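Local coordinates for DNA repair protein RecO (Deinococcus radiodurans, PDB 1U5K) that probably takes part in DNA repair and in recombination by the RecF pathway, and binds a zinc ion through four cysteines, at residues 93-104 and 226-237. Sequence-based numbering, arbitrary orientation.
Sequences HLMAEFADALFQ and VGGVHSWRQLVP
Trp-232 and Leu-235, on a 3-10 turn that follows helix 211-225, press against one side of helix 86-102, the backbones closing to 5.1 Å between the CA atoms of Glu-97 and Trp-232. No direct hydrogen bond spans the two segments, so fit does the work. CB of Trp-232 points toward the helix and meets CB of Glu-97, whose OE1 forms a salt bridge with Arg-14; chi1 of 65°, with CG between the backbone N and the carbonyl carbon, lays the indole alongside Phe-98. The flat indole suits this place by offering two faces, an edge and an N-H. Phe-98 turns an edge to one face in a T-shaped pair, planes at 81°, while CG of Arg-233 covers the opposite face. Ala-101 brings only a methyl, its CB 3.3 Å from CD1 of Trp-232. In the indole plane, NE1 donates to ND1 of His-230 over 2.9 Å, and NE2 of His-230 donates to O of Val-226, two hydrogen bonds that hold both rings in their rotation. A glycine in place of Trp-232 would probably leave Phe-98 without its aromatic partner and ND1 of His-230 without this donor. Leu-94 reaches the indole edge with CD1 and meets CB of Leu-235 with its own CB. Branched Leu-235 lays one methyl, CD1, over the His-93 ring, 3.7 Å from its centroid, a CH-pi contact. At the far end, one water donates to the carbonyls of Ala-101 and Gly-227. Aromatic and aliphatic surfaces thus join the chain after helix 211-225 to helix 86-102, with the buried indole N-H satisfied within its own segment.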
ATOM      1  N   HIS A  93     -12.533   2.182  -6.201  1.00 21.08           N
ATOM      2  CA  HIS A  93     -11.193   1.651  -5.988  1.00 20.76           C
ATOM      3  C   HIS A  93     -11.019   1.107  -4.567  1.00 20.86           C
ATOM      4  O   HIS A  93     -10.465   0.030  -4.381  1.00 21.50           O
ATOM      5  CB  HIS A  93     -10.235   2.781  -6.285  1.00 20.97           C
ATOM      6  CG  HIS A  93      -8.798   2.399  -6.446  1.00 21.95           C
ATOM      7  ND1 HIS A  93      -8.388   1.155  -6.871  1.00 29.28           N
ATOM      8  CD2 HIS A  93      -7.674   3.140  -6.305  1.00 23.54           C
ATOM      9  CE1 HIS A  93      -7.071   1.139  -6.964  1.00 26.29           C
ATOM     10  NE2 HIS A  93      -6.613   2.319  -6.594  1.00 26.63           N
ATOM     11  N   LEU A  94     -11.531   1.829  -3.580  1.00 20.50           N
ATOM     12  CA  LEU A  94     -11.595   1.336  -2.216  1.00 20.91           C
ATOM     13  C   LEU A  94     -12.362   0.014  -2.122  1.00 20.91           C
ATOM     14  O   LEU A  94     -11.865  -0.928  -1.513  1.00 20.17           O
ATOM     15  CB  LEU A  94     -12.161   2.398  -1.281  1.00 20.54           C
ATOM     16  CG  LEU A  94     -12.468   2.026   0.166  1.00 21.34           C
ATOM     17  CD1 LEU A  94     -11.239   1.474   0.856  1.00 25.79           C
ATOM     18  CD2 LEU A  94     -12.966   3.265   0.877  1.00 23.22           C
ATOM     19  N   MET A  95     -13.556  -0.075  -2.698  1.00 20.70           N
ATOM     20  CA  MET A  95     -14.340  -1.310  -2.596  1.00 20.22           C
ATOM     21  C   MET A  95     -13.543  -2.456  -3.206  1.00 20.33           C
ATOM     22  O   MET A  95     -13.558  -3.545  -2.644  1.00 20.45           O
ATOM     23  CB  MET A  95     -15.683  -1.212  -3.307  1.00 19.38           C
ATOM     24  CG  MET A  95     -16.572  -0.167  -2.648  1.00 20.46           C
ATOM     25  SD  MET A  95     -17.022  -0.515  -0.956  1.00 24.29           S
ATOM     26  CE  MET A  95     -15.719   0.164  -0.067  1.00 37.61           C
ATOM     27  N   ALA A  96     -12.883  -2.203  -4.333  1.00 19.72           N
ATOM     28  CA  ALA A  96     -12.139  -3.238  -5.035  1.00 20.63           C
ATOM     29  C   ALA A  96     -11.015  -3.824  -4.174  1.00 19.97           C
ATOM     30  O   ALA A  96     -10.936  -5.042  -3.995  1.00 18.66           O
ATOM     31  CB  ALA A  96     -11.625  -2.738  -6.355  1.00 20.74           C
ATOM     32  N   GLU A  97     -10.169  -2.954  -3.631  1.00 19.62           N
ATOM     33  CA  GLU A  97      -9.015  -3.394  -2.845  1.00 20.30           C
ATOM     34  C   GLU A  97      -9.473  -3.938  -1.485  1.00 20.61           C
ATOM     35  O   GLU A  97      -8.942  -4.913  -0.963  1.00 19.29           O
ATOM     36  CB  GLU A  97      -7.982  -2.266  -2.726  1.00 20.33           C
ATOM     37  CG  GLU A  97      -7.284  -1.926  -4.038  1.00 20.02           C
ATOM     38  CD  GLU A  97      -6.300  -2.995  -4.501  1.00 24.79           C
ATOM     39  OE1 GLU A  97      -5.987  -3.954  -3.754  1.00 23.26           O
ATOM     40  OE2 GLU A  97      -5.798  -2.864  -5.633  1.00 25.58           O
ATOM     41  N   PHE A  98     -10.549  -3.377  -0.940  1.00 21.57           N
ATOM     42  CA  PHE A  98     -11.074  -3.839   0.332  1.00 21.35           C
ATOM     43  C   PHE A  98     -11.627  -5.248   0.171  1.00 21.45           C
ATOM     44  O   PHE A  98     -11.317  -6.138   0.971  1.00 19.27           O
ATOM     45  CB  PHE A  98     -12.187  -2.916   0.842  1.00 21.65           C
ATOM     46  CG  PHE A  98     -12.908  -3.449   2.044  1.00 20.72           C
ATOM     47  CD1 PHE A  98     -12.361  -3.359   3.315  1.00 19.19           C
ATOM     48  CD2 PHE A  98     -14.146  -4.051   1.896  1.00 21.07           C
ATOM     49  CE1 PHE A  98     -13.062  -3.861   4.430  1.00 17.70           C
ATOM     50  CE2 PHE A  98     -14.844  -4.526   2.997  1.00 22.45           C
ATOM     51  CZ  PHE A  98     -14.287  -4.455   4.256  1.00 22.44           C
ATOM     52  N   ALA A  99     -12.425  -5.457  -0.869  1.00 21.28           N
ATOM     53  CA  ALA A  99     -12.997  -6.787  -1.075  1.00 22.46           C
ATOM     54  C   ALA A  99     -11.923  -7.864  -1.276  1.00 23.34           C
ATOM     55  O   ALA A  99     -12.005  -8.961  -0.716  1.00 23.51           O
ATOM     56  CB  ALA A  99     -13.982  -6.789  -2.226  1.00 22.79           C
ATOM     57  N   ASP A 100     -10.880  -7.515  -2.018  1.00 23.43           N
ATOM     58  CA  ASP A 100      -9.800  -8.452  -2.309  1.00 24.12           C
ATOM     59  C   ASP A 100      -9.048  -8.814  -1.042  1.00 23.42           C
ATOM     60  O   ASP A 100      -8.581  -9.936  -0.911  1.00 24.45           O
ATOM     61  CB  ASP A 100      -8.797  -7.867  -3.294  1.00 24.60           C
ATOM     62  CG  ASP A 100      -7.860  -8.920  -3.863  1.00 26.21           C
ATOM     63  OD1 ASP A 100      -8.255 -10.058  -4.175  1.00 28.79           O
ATOM     64  OD2 ASP A 100      -6.656  -8.676  -3.996  1.00 29.24           O
ATOM     65  N   ALA A 101      -8.939  -7.847  -0.137  1.00 22.89           N
ATOM     66  CA  ALA A 101      -8.216  -8.017   1.102  1.00 22.95           C
ATOM     67  C   ALA A 101      -9.040  -8.803   2.104  1.00 23.67           C
ATOM     68  O   ALA A 101      -8.483  -9.547   2.913  1.00 22.47           O
ATOM     69  CB  ALA A 101      -7.857  -6.667   1.647  1.00 23.07           C
ATOM     70  N   LEU A 102     -10.360  -8.644   2.037  1.00 22.78           N
ATOM     71  CA  LEU A 102     -11.229  -9.169   3.079  1.00 22.94           C
ATOM     72  C   LEU A 102     -11.462 -10.671   2.909  1.00 24.34           C
ATOM     73  O   LEU A 102     -11.506 -11.412   3.887  1.00 25.37           O
ATOM     74  CB  LEU A 102     -12.543  -8.391   3.149  1.00 22.02           C
ATOM     75  CG  LEU A 102     -13.637  -8.967   4.044  1.00 20.74           C
ATOM     76  CD1 LEU A 102     -13.206  -8.798   5.485  1.00 21.60           C
ATOM     77  CD2 LEU A 102     -14.979  -8.290   3.821  1.00 22.09           C
ATOM     78  N   PHE A 103     -11.628 -11.098   1.667  1.00 25.13           N
ATOM     79  CA  PHE A 103     -11.930 -12.470   1.315  1.00 26.77           C
ATOM     80  C   PHE A 103     -10.649 -13.201   0.911  1.00 29.03           C
ATOM     81  O   PHE A 103     -10.017 -12.853  -0.079  1.00 29.60           O
ATOM     82  CB  PHE A 103     -12.908 -12.475   0.140  1.00 25.79           C
ATOM     83  CG  PHE A 103     -14.272 -11.969   0.493  1.00 24.17           C
ATOM     84  CD1 PHE A 103     -14.571 -10.620   0.391  1.00 24.79           C
ATOM     85  CD2 PHE A 103     -15.249 -12.836   0.958  1.00 23.68           C
ATOM     86  CE1 PHE A 103     -15.840 -10.163   0.742  1.00 24.69           C
ATOM     87  CE2 PHE A 103     -16.519 -12.384   1.308  1.00 21.48           C
ATOM     88  CZ  PHE A 103     -16.806 -11.042   1.211  1.00 23.13           C
ATOM     89  N   GLN A 104     -10.285 -14.230   1.666  1.00 32.80           N
ATOM     90  CA  GLN A 104      -9.182 -15.118   1.293  1.00 35.47           C
ATOM     91  C   GLN A 104      -9.631 -16.085   0.206  1.00 35.97           C
ATOM     92  O   GLN A 104     -10.829 -16.202  -0.080  1.00 34.30           O
ATOM     93  CB  GLN A 104      -8.724 -15.937   2.504  1.00 37.29           C
ATOM     94  CG  GLN A 104      -8.409 -15.096   3.720  1.00 40.98           C
ATOM     95  CD  GLN A 104      -7.528 -13.916   3.348  1.00 47.56           C
ATOM     96  OE1 GLN A 104      -7.983 -12.769   3.312  1.00 52.43           O
ATOM     97  NE2 GLN A 104      -6.269 -14.197   3.047  1.00 49.78           N
ATOM     98  N   VAL A 226      -8.136 -10.378   9.954  1.00 26.49           N
ATOM     99  CA  VAL A 226      -7.751 -10.978   8.678  1.00 29.40           C
ATOM    100  C   VAL A 226      -6.262 -10.760   8.502  1.00 31.46           C
ATOM    101  O   VAL A 226      -5.799  -9.638   8.667  1.00 33.52           O
ATOM    102  CB  VAL A 226      -8.457 -10.339   7.473  1.00 28.41           C
ATOM    103  CG1 VAL A 226      -7.990 -10.930   6.154  1.00 29.00           C
ATOM    104  CG2 VAL A 226      -9.942 -10.494   7.609  1.00 30.69           C
ATOM    105  N   GLY A 227      -5.512 -11.806   8.177  1.00 34.05           N
ATOM    106  CA  GLY A 227      -4.131 -11.601   7.768  1.00 36.35           C
ATOM    107  C   GLY A 227      -3.909 -10.747   6.529  1.00 36.75           C
ATOM    108  O   GLY A 227      -4.731 -10.706   5.618  1.00 37.28           O
ATOM    109  N   GLY A 228      -2.746 -10.111   6.432  1.00 37.85           N
ATOM    110  CA  GLY A 228      -2.338  -9.416   5.221  1.00 36.95           C
ATOM    111  C   GLY A 228      -1.739  -8.045   5.493  1.00 36.38           C
ATOM    112  O   GLY A 228      -1.574  -7.654   6.645  1.00 36.57           O
ATOM    113  N   VAL A 229      -1.511  -7.292   4.419  1.00 35.66           N
ATOM    114  CA  VAL A 229      -0.907  -5.968   4.490  1.00 35.49           C
ATOM    115  C   VAL A 229      -1.980  -4.890   4.598  1.00 33.47           C
ATOM    116  O   VAL A 229      -1.730  -3.780   5.048  1.00 34.90           O
ATOM    117  CB  VAL A 229      -0.076  -5.685   3.220  1.00 35.99           C
ATOM    118  CG1 VAL A 229       0.987  -6.774   3.070  1.00 36.58           C
ATOM    119  CG2 VAL A 229      -0.979  -5.533   1.955  1.00 34.51           C
ATOM    120  N   HIS A 230      -3.178  -5.181   4.109  1.00 31.46           N
ATOM    121  CA  HIS A 230      -4.263  -4.206   4.195  1.00 27.49           C
ATOM    122  C   HIS A 230      -3.846  -2.840   3.637  1.00 26.44           C
ATOM    123  O   HIS A 230      -4.071  -1.774   4.216  1.00 23.39           O
ATOM    124  CB  HIS A 230      -4.823  -4.188   5.622  1.00 26.64           C
ATOM    125  CG  HIS A 230      -5.430  -5.501   6.016  1.00 25.33           C
ATOM    126  ND1 HIS A 230      -6.532  -6.022   5.379  1.00 25.49           N
ATOM    127  CD2 HIS A 230      -5.011  -6.455   6.880  1.00 27.48           C
ATOM    128  CE1 HIS A 230      -6.781  -7.230   5.846  1.00 26.59           C
ATOM    129  NE2 HIS A 230      -5.883  -7.507   6.771  1.00 25.87           N
ATOM    130  N   SER A 231      -3.270  -2.908   2.441  1.00 25.41           N
ATOM    131  CA  SER A 231      -2.974  -1.742   1.615  1.00 23.68           C
ATOM    132  C   SER A 231      -4.208  -0.951   1.173  1.00 22.33           C
ATOM    133  O   SER A 231      -4.156   0.197   0.738  1.00 23.22           O
ATOM    134  CB  SER A 231      -2.111  -2.179   0.431  1.00 23.10           C
ATOM    135  OG  SER A 231      -2.744  -3.134  -0.401  1.00 22.72           O
ATOM    136  N   TRP A 232      -5.367  -1.581   1.215  1.00 22.09           N
ATOM    137  CA  TRP A 232      -6.612  -0.894   0.914  1.00 22.19           C
ATOM    138  C   TRP A 232      -6.852   0.294   1.824  1.00 22.91           C
ATOM    139  O   TRP A 232      -7.605   1.200   1.484  1.00 23.14           O
ATOM    140  CB  TRP A 232      -7.781  -1.874   1.012  1.00 23.31           C
ATOM    141  CG  TRP A 232      -8.032  -2.418   2.371  1.00 21.85           C
ATOM    142  CD1 TRP A 232      -7.537  -3.575   2.873  1.00 23.29           C
ATOM    143  CD2 TRP A 232      -8.848  -1.841   3.398  1.00 17.57           C
ATOM    144  NE1 TRP A 232      -7.957  -3.741   4.168  1.00 21.24           N
ATOM    145  CE2 TRP A 232      -8.779  -2.698   4.511  1.00 22.52           C
ATOM    146  CE3 TRP A 232      -9.633  -0.692   3.497  1.00 24.82           C
ATOM    147  CZ2 TRP A 232      -9.484  -2.452   5.693  1.00 21.28           C
ATOM    148  CZ3 TRP A 232     -10.327  -0.439   4.683  1.00 22.14           C
ATOM    149  CH2 TRP A 232     -10.225  -1.304   5.773  1.00 19.44           C
ATOM    150  N   ARG A 233      -6.193   0.323   2.980  1.00 22.91           N
ATOM    151  CA  ARG A 233      -6.289   1.473   3.868  1.00 22.59           C
ATOM    152  C   ARG A 233      -5.702   2.779   3.331  1.00 22.61           C
ATOM    153  O   ARG A 233      -6.112   3.839   3.776  1.00 21.54           O
ATOM    154  CB  ARG A 233      -5.657   1.161   5.213  1.00 23.06           C
ATOM    155  CG  ARG A 233      -6.450   0.137   5.984  1.00 24.58           C
ATOM    156  CD  ARG A 233      -5.593  -0.930   6.563  1.00 34.01           C
ATOM    157  NE  ARG A 233      -4.789  -0.460   7.659  1.00 39.58           N
ATOM    158  CZ  ARG A 233      -3.503  -0.741   7.859  1.00 45.85           C
ATOM    159  NH1 ARG A 233      -2.749  -1.444   7.023  1.00 46.45           N
ATOM    160  NH2 ARG A 233      -2.939  -0.257   8.955  1.00 49.77           N
ATOM    161  N   GLN A 234      -4.863   2.699   2.305  1.00 22.15           N
ATOM    162  CA  GLN A 234      -4.447   3.857   1.521  1.00 21.83           C
ATOM    163  C   GLN A 234      -5.621   4.628   0.901  1.00 23.30           C
ATOM    164  O   GLN A 234      -5.544   5.830   0.621  1.00 23.27           O
ATOM    165  CB  GLN A 234      -3.521   3.362   0.415  1.00 21.22           C
ATOM    166  CG  GLN A 234      -2.196   2.815   0.889  1.00 21.80           C
ATOM    167  CD  GLN A 234      -1.471   3.847   1.741  1.00 27.49           C
ATOM    168  OE1 GLN A 234      -1.111   4.927   1.261  1.00 27.23           O
ATOM    169  NE2 GLN A 234      -1.332   3.552   3.018  1.00 26.29           N
ATOM    170  N   LEU A 235      -6.731   3.934   0.676  1.00 22.70           N
ATOM    171  CA  LEU A 235      -7.879   4.544   0.036  1.00 23.03           C
ATOM    172  C   LEU A 235      -9.015   5.001   0.951  1.00 23.84           C
ATOM    173  O   LEU A 235     -10.010   5.544   0.470  1.00 22.94           O
ATOM    174  CB  LEU A 235      -8.418   3.594  -1.032  1.00 23.71           C
ATOM    175  CG  LEU A 235      -7.376   3.149  -2.047  1.00 21.82           C
ATOM    176  CD1 LEU A 235      -7.960   2.099  -2.969  1.00 22.36           C
ATOM    177  CD2 LEU A 235      -6.729   4.300  -2.814  1.00 24.61           C
ATOM    178  N   VAL A 236      -8.884   4.799   2.260  1.00 23.79           N
ATOM    179  CA  VAL A 236      -9.924   5.253   3.182  1.00 24.87           C
ATOM    180  C   VAL A 236      -9.890   6.782   3.225  1.00 25.55           C
ATOM    181  O   VAL A 236      -8.795   7.331   3.190  1.00 26.42           O
ATOM    182  CB  VAL A 236      -9.692   4.620   4.563  1.00 23.86           C
ATOM    183  CG1 VAL A 236     -10.636   5.189   5.607  1.00 26.87           C
ATOM    184  CG2 VAL A 236      -9.889   3.121   4.476  1.00 25.10           C
ATOM    185  N   PRO A 237     -11.015   7.495   3.204  1.00 29.58           N
ATOM    186  CA  PRO A 237     -10.972   8.965   3.173  1.00 32.46           C
ATOM    187  C   PRO A 237     -10.034   9.522   4.242  1.00 35.92           C
ATOM    188  O   PRO A 237     -10.126   9.103   5.394  1.00 35.51           O
ATOM    189  CB  PRO A 237     -12.408   9.385   3.501  1.00 31.92           C
ATOM    190  CG  PRO A 237     -13.249   8.243   3.045  1.00 31.20           C
ATOM    191  CD  PRO A 237     -12.402   7.002   3.197  1.00 28.35           C
TER
HETATM  192  O   HOH W   1      -5.833  -9.598   3.204  1.00 23.36           O